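Peroxinectin A (Dictyostelium discoideum, PDB 6ERC) uses hydrogen peroxide to oxidise phenolic donors, iodide and thiocyanate, working as a secreted haem peroxidase. Local coordinates at residues 160-165 and 190-195; 172-177 and 229-234; 185-190 and 205-210; 224-229 and 492-497. All coordinates share one frame; numbering follows the deposited sequence.

Contact 1 of 4, residues 160-165 and 190-195; sequences EEICKN and PGVPMD
Ile162 meets Val192 because the first carries CG1 anti to its backbone N (chi1 -177°), which places CG1 within reach of the loop, while the second holds CG2 anti to its carbonyl carbon. The two side chains cross at about a right angle, with Ile162 CG1 4.1 Å from Val192 CG2. Ile162 CG1 also lies 4.1 Å from Gly191 O, and that branch therefore rests on backbone as well as on side chain. Both residues are beta-branched and compact, a good match for a small apolar patch between a helix and a loop. One turn further on, Asn165 directs its CB at the loop, and CB comes within 3.5 Å of Pro190 O. The contact joins the short helix 160-166 to the long irregular connection between strand 182-184 and helix 218-241 of the animal haem peroxidase fold. It lies near the surface and is held by van der Waals packing. Gly191 takes a positive phi of 82°, a conformation easiest for glycine, and a CB there would have pointed at the helix. Val192 is the buried member, and beyond it Met194 packs on Val209 while Asp195 forms a salt bridge with Arg212.

Contact 2 of 4, residues 172-177 and 229-234; sequences GEMKMT and RDHNRL
Glu173 and Asn232 bring their backbones closest, CA to CA 5.0 Å, where an extended loop passes over a turn of helix 218-241. Asn232 reads both backbone polar groups of one loop residue: its OD1 accepts from Met174 N at 2.6 Å in a nearly straight bond (174°), and its ND2 donates to Met174 O at 3.1 Å. The second bond lies in the plane of the Met174 carbonyl, on a lone pair. An amide suits this place because it offers an acceptor and a donor side by side. His231 adds a second donor to Asn232 OD1 through ND1, 3.3 Å away and in the plane of its own ring, which would fix the amide's rotation. Such side-chain gripping of a loop backbone fastens the segment between helix 160-166 and strand 177-179 of the peroxidase fold onto helix 218-241. A leucine in place of Asn232 would probably leave the N-H and C=O of Met174, and the ND1 of His231, without their partners. Met174 CG, anti to its carbonyl carbon, lies 3.4 Å from His231 ND1; the chain then bends at chi2, and Met174 SD approaches the His231 ring obliquely. At the ring's edge, Gly172 O comes 3.1 Å from His231 CE1. Met176 reaches Asn232 tip to tip through CE. Outward, Glu173 forms a salt bridge with Arg236, and Met174 packs on Phe251 of helix 247-275.

Contact 3 of 4, residues 185-190 and 205-210; sequences PPKNVP and QLYSVG
Ser208 and Pro186 form the central link: Ser208 N donates to Pro186 O at 2.8 Å, almost straight at 173°. The same oxygen also receives a CA-H contact from Tyr207. Proline has no N-H to give but keeps a good carbonyl acceptor, so it fits a position whose carbonyl accepts this bond. Ser208 points its CB at the other segment: CB packs 3.6 Å from Val189 CG2, and Ser208 OG takes a weak hydrogen bond from Val189 N at 3.4 Å. Serine is small enough to sit here and still offer a polar atom to the backbone. Tyr207, with CG anti to its carbonyl carbon (chi1 -66°), lays its ring beside Lys187; the two run side by side in the same direction, with Lys187 CG 3.6 Å from Tyr207 CD1. Pro185 O lies at the edge of the Tyr207 ring, 3.4 Å from Tyr207 CD1. An alanine in place of Tyr207 would probably open a gap beside Pro185 O and take away the ring against which Lys187 CG and CD lie. Both segments belong to the long irregular connection leading into helix 218-241 of the animal haem peroxidase fold, here folded back on itself without a regular strand. A water accepts from Asn188 N at 3.0 Å and lies close to Leu206 O. In the next shell, Pro185 CB touches Val209 CG1 at 4.0 Å, Asn215 accepts a hydrogen bond from Tyr207 N, and helix 218-241 backs the segments through Leu221, Thr225, His224 and Leu228.

Contact 4 of 4, residues 224-229 and 492-497; sequences HTLLLR and EVIKRT
Leu226 and Thr497 make the close-packed part of this helix-helix contact, where the two side chains cross at about a right angle. Thr497 CG2 lies 3.4 Å from Leu226 O, and its OG1 is 3.5 Å from Leu226 CD2. The hydroxyl is not left to the apolar surface: chi1 of 56° sets OG1 between the backbone N and the carbonyl carbon, the crowded position, from which it donates to Val493 O at 2.6 Å one turn earlier. Threonine suits the spot because its methyl meets the neighbouring helix while its hydroxyl is satisfied within its own. Arg229, whose chain runs extended from CG to NE, closes this end of the contact by giving NH1 to Thr497 O at 2.8 Å, nearly along the C=O axis and in the guanidinium plane. The short segments cross at 71°, their axes 9.3 Å apart at closest approach. Elsewhere the touch is lighter. Leu226 CD1 stands 4.0 Å from Ile494 CG1, and Leu227 CD2 is 4.3 Å from Val493 CG1, contacts of branched chains alone. On the solvent side of helix 490-497, Lys495 and Glu492 are joined in a salt bridge, with charged groups suited to an outer surface. Arg229 has further partners in Glu342 and the carbonyl of Asp183, on strand 182-184. Leu226 and Ile494 both pack on Ile345 of helix 342-350, while Leu227 touches Leu155 of helix 153-156 and Ile262 of helix 247-275, which Val493 also meets through Gln261.

Overall arrangement
Helix 218-241 is common ground for contacts 2 and 4, which share Arg229 and are joined by a salt bridge from Asp230 OD2 to Arg496 NH2 at 2.9 Å. Contacts 1 and 3 share Pro190, and their centres lie about 9 Å apart. Contact 2 reaches contact 1 where Lys175 NZ stands 2.8 Å from Asn165 O, and contact 3 through a probable hydrogen bond between Thr177 OG1 and Pro185 O. Contact 3 comes closest to the predicted catalytic residues: the side chain of Val209 is about 8 Å from those of His81, the predicted proton acceptor, and Arg213, the predicted transition-state stabiliser. The side chain of Leu206 is about 13 Å from the haem.

Contact 1 of 4, residues 160-165 and 190-195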
loop_
_atom_site.group_PDB
_atom_site.type_symbol
_atom_site.label_atom_id
_atom_site.label_comp_id
_atom_site.label_asym_id
_atom_site.label_seq_id
_atom_site.Cartn_x
_atom_site.Cartn_y
_atom_site.Cartn_z
ATOM N N GLU A 160 -7.865 20.912 -1.277
ATOM C CA GLU A 160 -8.005 21.815 -2.415
ATOM C C GLU A 160 -6.677 22.476 -2.757
ATOM O O GLU A 160 -6.284 22.540 -3.927
ATOM C CB GLU A 160 -9.055 22.885 -2.112
ATOM C CG GLU A 160 -10.500 22.455 -2.301
ATOM C CD GLU A 160 -11.214 23.299 -3.341
ATOM O OE1 GLU A 160 -10.735 23.356 -4.492
ATOM O OE2 GLU A 160 -12.244 23.921 -3.001
ATOM N N GLU A 161 -5.978 22.989 -1.743
ATOM C CA GLU A 161 -4.777 23.777 -1.998
ATOM C C GLU A 161 -3.695 22.936 -2.660
ATOM O O GLU A 161 -3.052 23.380 -3.618
ATOM C CB GLU A 161 -4.268 24.385 -0.692
ATOM C CG GLU A 161 -3.225 25.476 -0.883
ATOM C CD GLU A 161 -2.882 26.189 0.414
ATOM O OE1 GLU A 161 -3.181 25.635 1.495
ATOM O OE2 GLU A 161 -2.318 27.304 0.352
ATOM N N ILE A 162 -3.477 21.716 -2.170
ATOM C CA ILE A 162 -2.473 20.855 -2.782
ATOM C C ILE A 162 -2.892 20.473 -4.195
ATOM O O ILE A 162 -2.063 20.421 -5.112
ATOM C CB ILE A 162 -2.221 19.613 -1.905
ATOM C CG1 ILE A 162 -1.105 18.756 -2.507
ATOM C CG2 ILE A 162 -3.495 18.791 -1.748
ATOM C CD1 ILE A 162 -0.614 17.657 -1.590
ATOM N N CYS A 163 -4.183 20.211 -4.401
ATOM C CA CYS A 163 -4.653 19.835 -5.729
ATOM C C CYS A 163 -4.390 20.947 -6.738
ATOM O O CYS A 163 -3.784 20.717 -7.790
ATOM C CB CYS A 163 -6.141 19.496 -5.687
ATOM S SG CYS A 163 -6.786 18.957 -7.291
ATOM N N LYS A 164 -4.831 22.167 -6.428
ATOM C CA LYS A 164 -4.713 23.269 -7.375
ATOM C C LYS A 164 -3.271 23.687 -7.624
ATOM O O LYS A 164 -3.030 24.495 -8.527
ATOM C CB LYS A 164 -5.532 24.466 -6.889
ATOM C CG LYS A 164 -7.033 24.272 -7.065
ATOM C CD LYS A 164 -7.833 25.482 -6.618
ATOM C CE LYS A 164 -9.321 25.276 -6.875
ATOM N NZ LYS A 164 -10.148 26.428 -6.415
ATOM N N ASN A 165 -2.314 23.170 -6.856
ATOM C CA ASN A 165 -0.906 23.385 -7.164
ATOM C C ASN A 165 -0.346 22.306 -8.077
ATOM O O ASN A 165 0.613 22.564 -8.815
ATOM C CB ASN A 165 -0.080 23.449 -5.876
ATOM C CG ASN A 165 -0.195 24.790 -5.176
ATOM O OD1 ASN A 165 -0.724 24.882 -4.070
ATOM N ND2 ASN A 165 0.305 25.839 -5.817
ATOM N N PRO A 190 5.456 23.976 -5.527
ATOM C CA PRO A 190 5.255 24.512 -4.176
ATOM C C PRO A 190 4.007 23.934 -3.526
ATOM O O PRO A 190 2.992 23.700 -4.183
ATOM C CB PRO A 190 5.122 26.022 -4.407
ATOM C CG PRO A 190 5.762 26.269 -5.728
ATOM C CD PRO A 190 5.482 25.047 -6.537
ATOM N N GLY A 191 4.093 23.709 -2.218
ATOM C CA GLY A 191 2.972 23.208 -1.453
ATOM C C GLY A 191 2.759 21.712 -1.519
ATOM O O GLY A 191 1.805 21.217 -0.904
ATOM N N VAL A 192 3.602 20.975 -2.235
ATOM C CA VAL A 192 3.448 19.527 -2.357
ATOM C C VAL A 192 4.610 18.841 -1.645
ATOM O O VAL A 192 5.614 18.498 -2.289
ATOM C CB VAL A 192 3.376 19.094 -3.829
ATOM C CG1 VAL A 192 3.110 17.594 -3.925
ATOM C CG2 VAL A 192 2.298 19.881 -4.563
ATOM N N PRO A 193 4.523 18.613 -0.334
ATOM C CA PRO A 193 5.633 17.964 0.383
ATOM C C PRO A 193 5.758 16.503 -0.023
ATOM O O PRO A 193 4.804 15.731 0.094
ATOM C CB PRO A 193 5.235 18.112 1.855
ATOM C CG PRO A 193 3.748 18.193 1.831
ATOM C CD PRO A 193 3.394 18.919 0.561
ATOM N N MET A 194 6.943 16.127 -0.495
ATOM C CA MET A 194 7.224 14.765 -0.926
ATOM C C MET A 194 8.207 14.108 0.033
ATOM O O MET A 194 9.117 14.762 0.554
ATOM C CB MET A 194 7.792 14.746 -2.346
ATOM C CG MET A 194 6.847 15.314 -3.403
ATOM S SD MET A 194 5.241 14.488 -3.429
ATOM C CE MET A 194 5.709 12.823 -3.901
ATOM N N ASP A 195 8.021 12.811 0.258
ATOM C CA ASP A 195 8.887 12.067 1.159
ATOM C C ASP A 195 10.245 11.802 0.517
ATOM O O ASP A 195 10.364 11.642 -0.703
ATOM C CB ASP A 195 8.240 10.742 1.560
ATOM C CG ASP A 195 7.226 10.902 2.678
ATOM O OD1 ASP A 195 7.059 12.035 3.182
ATOM O OD2 ASP A 195 6.599 9.887 3.060
#

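Contact 2 of 4, residues 172-177 and 229-234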
loop_
_atom_site.group_PDB
_atom_site.type_symbol
_atom_site.label_atom_id
_atom_site.label_comp_id
_atom_site.label_asym_id
_atom_site.label_seq_id
_atom_site.Cartn_x
_atom_site.Cartn_y
_atom_site.Cartn_z
ATOM N N GLY A 172 -8.220 21.979 -17.633
ATOM C CA GLY A 172 -8.462 20.953 -16.637
ATOM C C GLY A 172 -7.380 19.900 -16.547
ATOM O O GLY A 172 -7.658 18.772 -16.131
ATOM N N GLU A 173 -6.150 20.241 -16.913
ATOM C CA GLU A 173 -5.068 19.274 -17.006
ATOM C C GLU A 173 -4.177 19.326 -15.769
ATOM O O GLU A 173 -4.222 20.269 -14.973
ATOM C CB GLU A 173 -4.234 19.526 -18.265
ATOM C CG GLU A 173 -5.026 19.392 -19.554
ATOM C CD GLU A 173 -4.173 19.584 -20.794
ATOM O OE1 GLU A 173 -3.044 19.049 -20.829
ATOM O OE2 GLU A 173 -4.632 20.274 -21.733
ATOM N N MET A 174 -3.362 18.284 -15.618
ATOM C CA MET A 174 -2.389 18.184 -14.540
ATOM C C MET A 174 -1.027 18.665 -15.024
ATOM O O MET A 174 -0.647 18.423 -16.171
ATOM C CB MET A 174 -2.272 16.743 -14.041
ATOM C CG MET A 174 -3.540 16.178 -13.422
ATOM S SD MET A 174 -4.043 17.026 -11.912
ATOM C CE MET A 174 -2.738 16.526 -10.791
ATOM N N LYS A 175 -0.292 19.339 -14.141
ATOM C CA LYS A 175 1.073 19.730 -14.464
ATOM C C LYS A 175 1.897 18.503 -14.836
ATOM O O LYS A 175 1.696 17.405 -14.309
ATOM C CB LYS A 175 1.728 20.451 -13.284
ATOM C CG LYS A 175 1.165 21.832 -12.987
ATOM C CD LYS A 175 1.922 22.491 -11.835
ATOM C CE LYS A 175 1.361 23.863 -11.502
ATOM N NZ LYS A 175 2.002 24.448 -10.291
ATOM N N MET A 176 2.840 18.699 -15.751
ATOM C CA MET A 176 3.606 17.594 -16.300
ATOM C C MET A 176 4.977 18.105 -16.711
ATOM O O MET A 176 5.150 19.292 -17.004
ATOM C CB MET A 176 2.880 16.973 -17.500
ATOM C CG MET A 176 2.910 15.455 -17.563
ATOM S SD MET A 176 2.217 14.631 -16.113
ATOM C CE MET A 176 0.551 15.274 -16.114
ATOM N N THR A 177 5.951 17.200 -16.723
ATOM C CA THR A 177 7.295 17.495 -17.209
ATOM C C THR A 177 7.434 16.881 -18.597
ATOM O O THR A 177 7.548 15.659 -18.734
ATOM C CB THR A 177 8.362 16.947 -16.259
ATOM O OG1 THR A 177 8.180 17.501 -14.950
ATOM C CG2 THR A 177 9.761 17.296 -16.757
ATOM N N ARG A 229 -1.071 10.851 -17.516
ATOM C CA ARG A 229 -1.228 10.945 -18.963
ATOM C C ARG A 229 -2.667 10.664 -19.370
ATOM O O ARG A 229 -3.266 11.413 -20.151
ATOM C CB ARG A 229 -0.279 9.969 -19.656
ATOM C CG ARG A 229 1.189 10.309 -19.512
ATOM C CD ARG A 229 2.054 9.243 -20.159
ATOM N NE ARG A 229 3.475 9.536 -20.035
ATOM C CZ ARG A 229 4.442 8.762 -20.512
ATOM N NH1 ARG A 229 4.144 7.639 -21.151
ATOM N NH2 ARG A 229 5.711 9.112 -20.352
ATOM N N ASP A 230 -3.239 9.578 -18.846
ATOM C CA ASP A 230 -4.624 9.244 -19.152
ATOM C C ASP A 230 -5.572 10.343 -18.693
ATOM O O ASP A 230 -6.620 10.558 -19.311
ATOM C CB ASP A 230 -4.991 7.910 -18.499
ATOM C CG ASP A 230 -6.154 7.221 -19.185
ATOM O OD1 ASP A 230 -6.095 7.045 -20.419
ATOM O OD2 ASP A 230 -7.119 6.833 -18.489
ATOM N N HIS A 231 -5.222 11.049 -17.617
ATOM C CA HIS A 231 -6.052 12.156 -17.156
ATOM C C HIS A 231 -6.021 13.310 -18.151
ATOM O O HIS A 231 -7.070 13.792 -18.593
ATOM C CB HIS A 231 -5.586 12.626 -15.778
ATOM C CG HIS A 231 -6.311 13.837 -15.281
ATOM N ND1 HIS A 231 -5.946 15.119 -15.631
ATOM C CD2 HIS A 231 -7.387 13.960 -14.470
ATOM C CE1 HIS A 231 -6.765 15.980 -15.052
ATOM N NE2 HIS A 231 -7.648 15.303 -14.341
ATOM N N ASN A 232 -4.822 13.773 -18.508
ATOM C CA ASN A 232 -4.712 14.876 -19.454
ATOM C C ASN A 232 -5.269 14.497 -20.817
ATOM O O ASN A 232 -5.745 15.366 -21.557
ATOM C CB ASN A 232 -3.254 15.318 -19.575
ATOM C CG ASN A 232 -2.771 16.064 -18.349
ATOM O OD1 ASN A 232 -3.557 16.410 -17.467
ATOM N ND2 ASN A 232 -1.473 16.329 -18.293
ATOM N N ARG A 233 -5.222 13.213 -21.169
ATOM C CA ARG A 233 -5.828 12.768 -22.417
ATOM C C ARG A 233 -7.339 12.968 -22.385
ATOM O O ARG A 233 -7.929 13.497 -23.334
ATOM C CB ARG A 233 -5.475 11.302 -22.668
ATOM C CG ARG A 233 -5.811 10.802 -24.060
ATOM C CD ARG A 233 -5.506 9.323 -24.196
ATOM N NE ARG A 233 -6.297 8.526 -23.262
ATOM C CZ ARG A 233 -7.556 8.154 -23.472
ATOM N NH1 ARG A 233 -8.181 8.502 -24.588
ATOM N NH2 ARG A 233 -8.195 7.433 -22.561
ATOM N N LEU A 234 -7.983 12.562 -21.288
ATOM C CA LEU A 234 -9.426 12.741 -21.169
ATOM C C LEU A 234 -9.805 14.212 -21.061
ATOM O O LEU A 234 -10.866 14.614 -21.551
ATOM C CB LEU A 234 -9.957 11.973 -19.958
ATOM C CG LEU A 234 -9.918 10.447 -20.035
ATOM C CD1 LEU A 234 -10.412 9.851 -18.732
ATOM C CD2 LEU A 234 -10.745 9.921 -21.191
#

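Contact 3 of 4, residues 185-190 and 205-210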
loop_
_atom_site.group_PDB
_atom_site.type_symbol
_atom_site.label_atom_id
_atom_site.label_comp_id
_atom_site.label_asym_id
_atom_site.label_seq_id
_atom_site.Cartn_x
_atom_site.Cartn_y
_atom_site.Cartn_z
ATOM N N PRO A 185 5.842 13.247 -14.483
ATOM C CA PRO A 185 5.200 14.100 -13.477
ATOM C C PRO A 185 5.989 15.377 -13.253
ATOM O O PRO A 185 7.140 15.495 -13.697
ATOM C CB PRO A 185 5.187 13.220 -12.217
ATOM C CG PRO A 185 5.296 11.818 -12.723
ATOM C CD PRO A 185 6.153 11.907 -13.950
ATOM N N PRO A 186 5.404 16.355 -12.568
ATOM C CA PRO A 186 6.093 17.627 -12.337
ATOM C C PRO A 186 7.064 17.529 -11.167
ATOM O O PRO A 186 7.115 16.535 -10.442
ATOM C CB PRO A 186 4.945 18.592 -12.028
ATOM C CG PRO A 186 3.903 17.728 -11.397
ATOM C CD PRO A 186 4.049 16.345 -11.989
ATOM N N LYS A 187 7.837 18.599 -10.986
ATOM C CA LYS A 187 8.833 18.655 -9.926
ATOM C C LYS A 187 8.854 20.043 -9.300
ATOM O O LYS A 187 8.450 21.034 -9.915
ATOM C CB LYS A 187 10.229 18.296 -10.453
ATOM C CG LYS A 187 10.377 16.836 -10.869
ATOM C CD LYS A 187 11.666 16.590 -11.648
ATOM C CE LYS A 187 11.577 17.152 -13.066
ATOM N NZ LYS A 187 12.757 16.787 -13.897
ATOM N N ASN A 188 9.337 20.097 -8.054
ATOM C CA ASN A 188 9.525 21.352 -7.322
ATOM C C ASN A 188 8.224 22.134 -7.178
ATOM O O ASN A 188 8.238 23.360 -7.034
ATOM C CB ASN A 188 10.585 22.234 -7.991
ATOM C CG ASN A 188 11.936 21.564 -8.069
ATOM O OD1 ASN A 188 12.257 20.699 -7.259
ATOM N ND2 ASN A 188 12.742 21.966 -9.045
ATOM N N VAL A 189 7.089 21.444 -7.209
ATOM C CA VAL A 189 5.793 22.110 -7.115
ATOM C C VAL A 189 5.632 22.663 -5.702
ATOM O O VAL A 189 5.664 21.889 -4.733
ATOM C CB VAL A 189 4.647 21.151 -7.475
ATOM C CG1 VAL A 189 3.306 21.868 -7.403
ATOM C CG2 VAL A 189 4.870 20.567 -8.863
ATOM N N PRO A 190 5.456 23.976 -5.527
ATOM C CA PRO A 190 5.255 24.512 -4.176
ATOM C C PRO A 190 4.007 23.934 -3.526
ATOM O O PRO A 190 2.992 23.700 -4.183
ATOM C CB PRO A 190 5.122 26.022 -4.407
ATOM C CG PRO A 190 5.762 26.269 -5.728
ATOM C CD PRO A 190 5.482 25.047 -6.537
ATOM N N GLN A 205 14.838 17.096 -6.657
ATOM C CA GLN A 205 14.897 16.178 -7.786
ATOM C C GLN A 205 13.788 15.134 -7.764
ATOM O O GLN A 205 13.640 14.394 -8.741
ATOM C CB GLN A 205 16.258 15.470 -7.827
ATOM C CG GLN A 205 17.428 16.393 -8.162
ATOM C CD GLN A 205 18.786 15.717 -8.015
ATOM O OE1 GLN A 205 19.777 16.367 -7.674
ATOM N NE2 GLN A 205 18.840 14.411 -8.277
ATOM N N LEU A 206 13.009 15.058 -6.687
ATOM C CA LEU A 206 11.896 14.123 -6.619
ATOM C C LEU A 206 10.687 14.668 -7.368
ATOM O O LEU A 206 10.498 15.882 -7.496
ATOM C CB LEU A 206 11.506 13.846 -5.165
ATOM C CG LEU A 206 12.585 13.282 -4.240
ATOM C CD1 LEU A 206 12.004 13.077 -2.848
ATOM C CD2 LEU A 206 13.162 11.979 -4.778
ATOM N N TYR A 207 9.859 13.753 -7.861
ATOM C CA TYR A 207 8.641 14.135 -8.556
ATOM C C TYR A 207 7.547 14.478 -7.553
ATOM O O TYR A 207 7.425 13.841 -6.504
ATOM C CB TYR A 207 8.183 13.009 -9.482
ATOM C CG TYR A 207 9.139 12.756 -10.629
ATOM C CD1 TYR A 207 9.108 13.547 -11.771
ATOM C CD2 TYR A 207 10.078 11.731 -10.564
ATOM C CE1 TYR A 207 9.980 13.325 -12.817
ATOM C CE2 TYR A 207 10.955 11.501 -11.608
ATOM C CZ TYR A 207 10.900 12.302 -12.733
ATOM O OH TYR A 207 11.769 12.079 -13.775
ATOM N N SER A 208 6.757 15.497 -7.881
ATOM C CA SER A 208 5.698 15.993 -7.007
ATOM C C SER A 208 4.366 15.391 -7.450
ATOM O O SER A 208 3.822 15.770 -8.493
ATOM C CB SER A 208 5.653 17.519 -7.042
ATOM O OG SER A 208 6.918 18.068 -6.710
ATOM N N VAL A 209 3.843 14.457 -6.652
ATOM C CA VAL A 209 2.572 13.800 -6.925
ATOM C C VAL A 209 1.702 13.867 -5.674
ATOM O O VAL A 209 2.151 14.243 -4.591
ATOM C CB VAL A 209 2.754 12.337 -7.383
ATOM C CG1 VAL A 209 3.488 12.287 -8.721
ATOM C CG2 VAL A 209 3.498 11.526 -6.324
ATOM N N GLY A 210 0.439 13.473 -5.838
ATOM C CA GLY A 210 -0.562 13.642 -4.796
ATOM C C GLY A 210 -0.327 12.832 -3.536
ATOM O O GLY A 210 -1.070 13.013 -2.565
HETATM O O HOH W 1 10.507 18.080 -6.219
#

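Contact 4 of 4, residues 224-229 and 492-497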
loop_
_atom_site.group_PDB
_atom_site.type_symbol
_atom_site.label_atom_id
_atom_site.label_comp_id
_atom_site.label_asym_id
_atom_site.label_seq_id
_atom_site.Cartn_x
_atom_site.Cartn_y
_atom_site.Cartn_z
ATOM N N HIS A 224 1.833 6.244 -11.386
ATOM C CA HIS A 224 1.436 7.643 -11.271
ATOM C C HIS A 224 1.459 8.320 -12.635
ATOM O O HIS A 224 0.517 9.023 -13.011
ATOM C CB HIS A 224 2.361 8.380 -10.302
ATOM C CG HIS A 224 2.121 8.050 -8.863
ATOM N ND1 HIS A 224 2.388 6.807 -8.329
ATOM C CD2 HIS A 224 1.650 8.805 -7.843
ATOM C CE1 HIS A 224 2.087 6.810 -7.043
ATOM N NE2 HIS A 224 1.638 8.011 -6.723
ATOM N N THR A 225 2.534 8.102 -13.393
ATOM C CA THR A 225 2.705 8.791 -14.667
ATOM C C THR A 225 1.587 8.438 -15.641
ATOM O O THR A 225 0.974 9.324 -16.247
ATOM C CB THR A 225 4.070 8.440 -15.262
ATOM O OG1 THR A 225 5.101 8.791 -14.332
ATOM C CG2 THR A 225 4.303 9.182 -16.571
ATOM N N LEU A 226 1.305 7.145 -15.805
ATOM C CA LEU A 226 0.350 6.730 -16.827
ATOM C C LEU A 226 -1.046 7.260 -16.530
ATOM O O LEU A 226 -1.761 7.685 -17.445
ATOM C CB LEU A 226 0.331 5.205 -16.948
ATOM C CG LEU A 226 1.646 4.513 -17.326
ATOM C CD1 LEU A 226 1.393 3.047 -17.657
ATOM C CD2 LEU A 226 2.352 5.201 -18.487
ATOM N N LEU A 227 -1.454 7.250 -15.260
ATOM C CA LEU A 227 -2.778 7.764 -14.924
ATOM C C LEU A 227 -2.836 9.279 -15.048
ATOM O O LEU A 227 -3.915 9.840 -15.267
ATOM C CB LEU A 227 -3.175 7.327 -13.515
ATOM C CG LEU A 227 -3.418 5.829 -13.319
ATOM C CD1 LEU A 227 -3.873 5.549 -11.891
ATOM C CD2 LEU A 227 -4.434 5.288 -14.318
ATOM N N LEU A 228 -1.695 9.955 -14.911
ATOM C CA LEU A 228 -1.651 11.381 -15.203
ATOM C C LEU A 228 -1.787 11.629 -16.701
ATOM O O LEU A 228 -2.537 12.517 -17.125
ATOM C CB LEU A 228 -0.351 11.985 -14.676
ATOM C CG LEU A 228 -0.190 12.107 -13.158
ATOM C CD1 LEU A 228 1.233 12.522 -12.820
ATOM C CD2 LEU A 228 -1.181 13.094 -12.573
ATOM N N ARG A 229 -1.071 10.851 -17.516
ATOM C CA ARG A 229 -1.228 10.945 -18.963
ATOM C C ARG A 229 -2.667 10.664 -19.370
ATOM O O ARG A 229 -3.266 11.413 -20.151
ATOM C CB ARG A 229 -0.279 9.969 -19.656
ATOM C CG ARG A 229 1.189 10.309 -19.512
ATOM C CD ARG A 229 2.054 9.243 -20.159
ATOM N NE ARG A 229 3.475 9.536 -20.035
ATOM C CZ ARG A 229 4.442 8.762 -20.512
ATOM N NH1 ARG A 229 4.144 7.639 -21.151
ATOM N NH2 ARG A 229 5.711 9.112 -20.352
ATOM N N GLU A 492 -5.046 -2.016 -21.325
ATOM C CA GLU A 492 -5.374 -1.049 -22.366
ATOM C C GLU A 492 -5.043 0.378 -21.951
ATOM O O GLU A 492 -4.707 1.204 -22.807
ATOM C CB GLU A 492 -6.854 -1.164 -22.742
ATOM C CG GLU A 492 -7.175 -2.389 -23.589
ATOM C CD GLU A 492 -6.441 -2.388 -24.920
ATOM O OE1 GLU A 492 -6.069 -1.291 -25.394
ATOM O OE2 GLU A 492 -6.229 -3.480 -25.487
ATOM N N VAL A 493 -5.126 0.693 -20.658
ATOM C CA VAL A 493 -4.664 1.996 -20.192
ATOM C C VAL A 493 -3.177 2.156 -20.484
ATOM O O VAL A 493 -2.713 3.244 -20.845
ATOM C CB VAL A 493 -4.969 2.171 -18.693
ATOM C CG1 VAL A 493 -4.438 3.506 -18.195
ATOM C CG2 VAL A 493 -6.465 2.063 -18.432
ATOM N N ILE A 494 -2.409 1.074 -20.332
ATOM C CA ILE A 494 -0.975 1.124 -20.611
ATOM C C ILE A 494 -0.740 1.481 -22.072
ATOM O O ILE A 494 0.075 2.353 -22.395
ATOM C CB ILE A 494 -0.311 -0.216 -20.239
ATOM C CG1 ILE A 494 -0.308 -0.402 -18.722
ATOM C CG2 ILE A 494 1.120 -0.287 -20.765
ATOM C CD1 ILE A 494 -0.027 -1.824 -18.270
ATOM N N LYS A 495 -1.449 0.806 -22.977
ATOM C CA LYS A 495 -1.287 1.074 -24.402
ATOM C C LYS A 495 -1.681 2.508 -24.737
ATOM O O LYS A 495 -0.980 3.199 -25.484
ATOM C CB LYS A 495 -2.125 0.087 -25.209
ATOM C CG LYS A 495 -1.738 -1.369 -25.012
ATOM C CD LYS A 495 -2.757 -2.293 -25.665
ATOM C CE LYS A 495 -2.424 -3.759 -25.443
ATOM N NZ LYS A 495 -3.423 -4.649 -26.094
ATOM N N ARG A 496 -2.808 2.969 -24.193
ATOM C CA ARG A 496 -3.266 4.330 -24.451
ATOM C C ARG A 496 -2.240 5.371 -24.029
ATOM O O ARG A 496 -2.181 6.457 -24.620
ATOM C CB ARG A 496 -4.584 4.581 -23.718
ATOM C CG ARG A 496 -5.815 4.309 -24.551
ATOM C CD ARG A 496 -6.983 3.793 -23.719
ATOM N NE ARG A 496 -7.119 4.457 -22.424
ATOM C CZ ARG A 496 -8.212 4.392 -21.670
ATOM N NH1 ARG A 496 -9.272 3.708 -22.086
ATOM N NH2 ARG A 496 -8.254 5.016 -20.502
ATOM N N THR A 497 -1.427 5.069 -23.017
ATOM C CA THR A 497 -0.590 6.070 -22.368
ATOM C C THR A 497 0.897 5.878 -22.635
ATOM O O THR A 497 1.711 6.608 -22.064
ATOM C CB THR A 497 -0.844 6.057 -20.862
ATOM O OG1 THR A 497 -0.610 4.738 -20.355
ATOM C CG2 THR A 497 -2.274 6.465 -20.552
#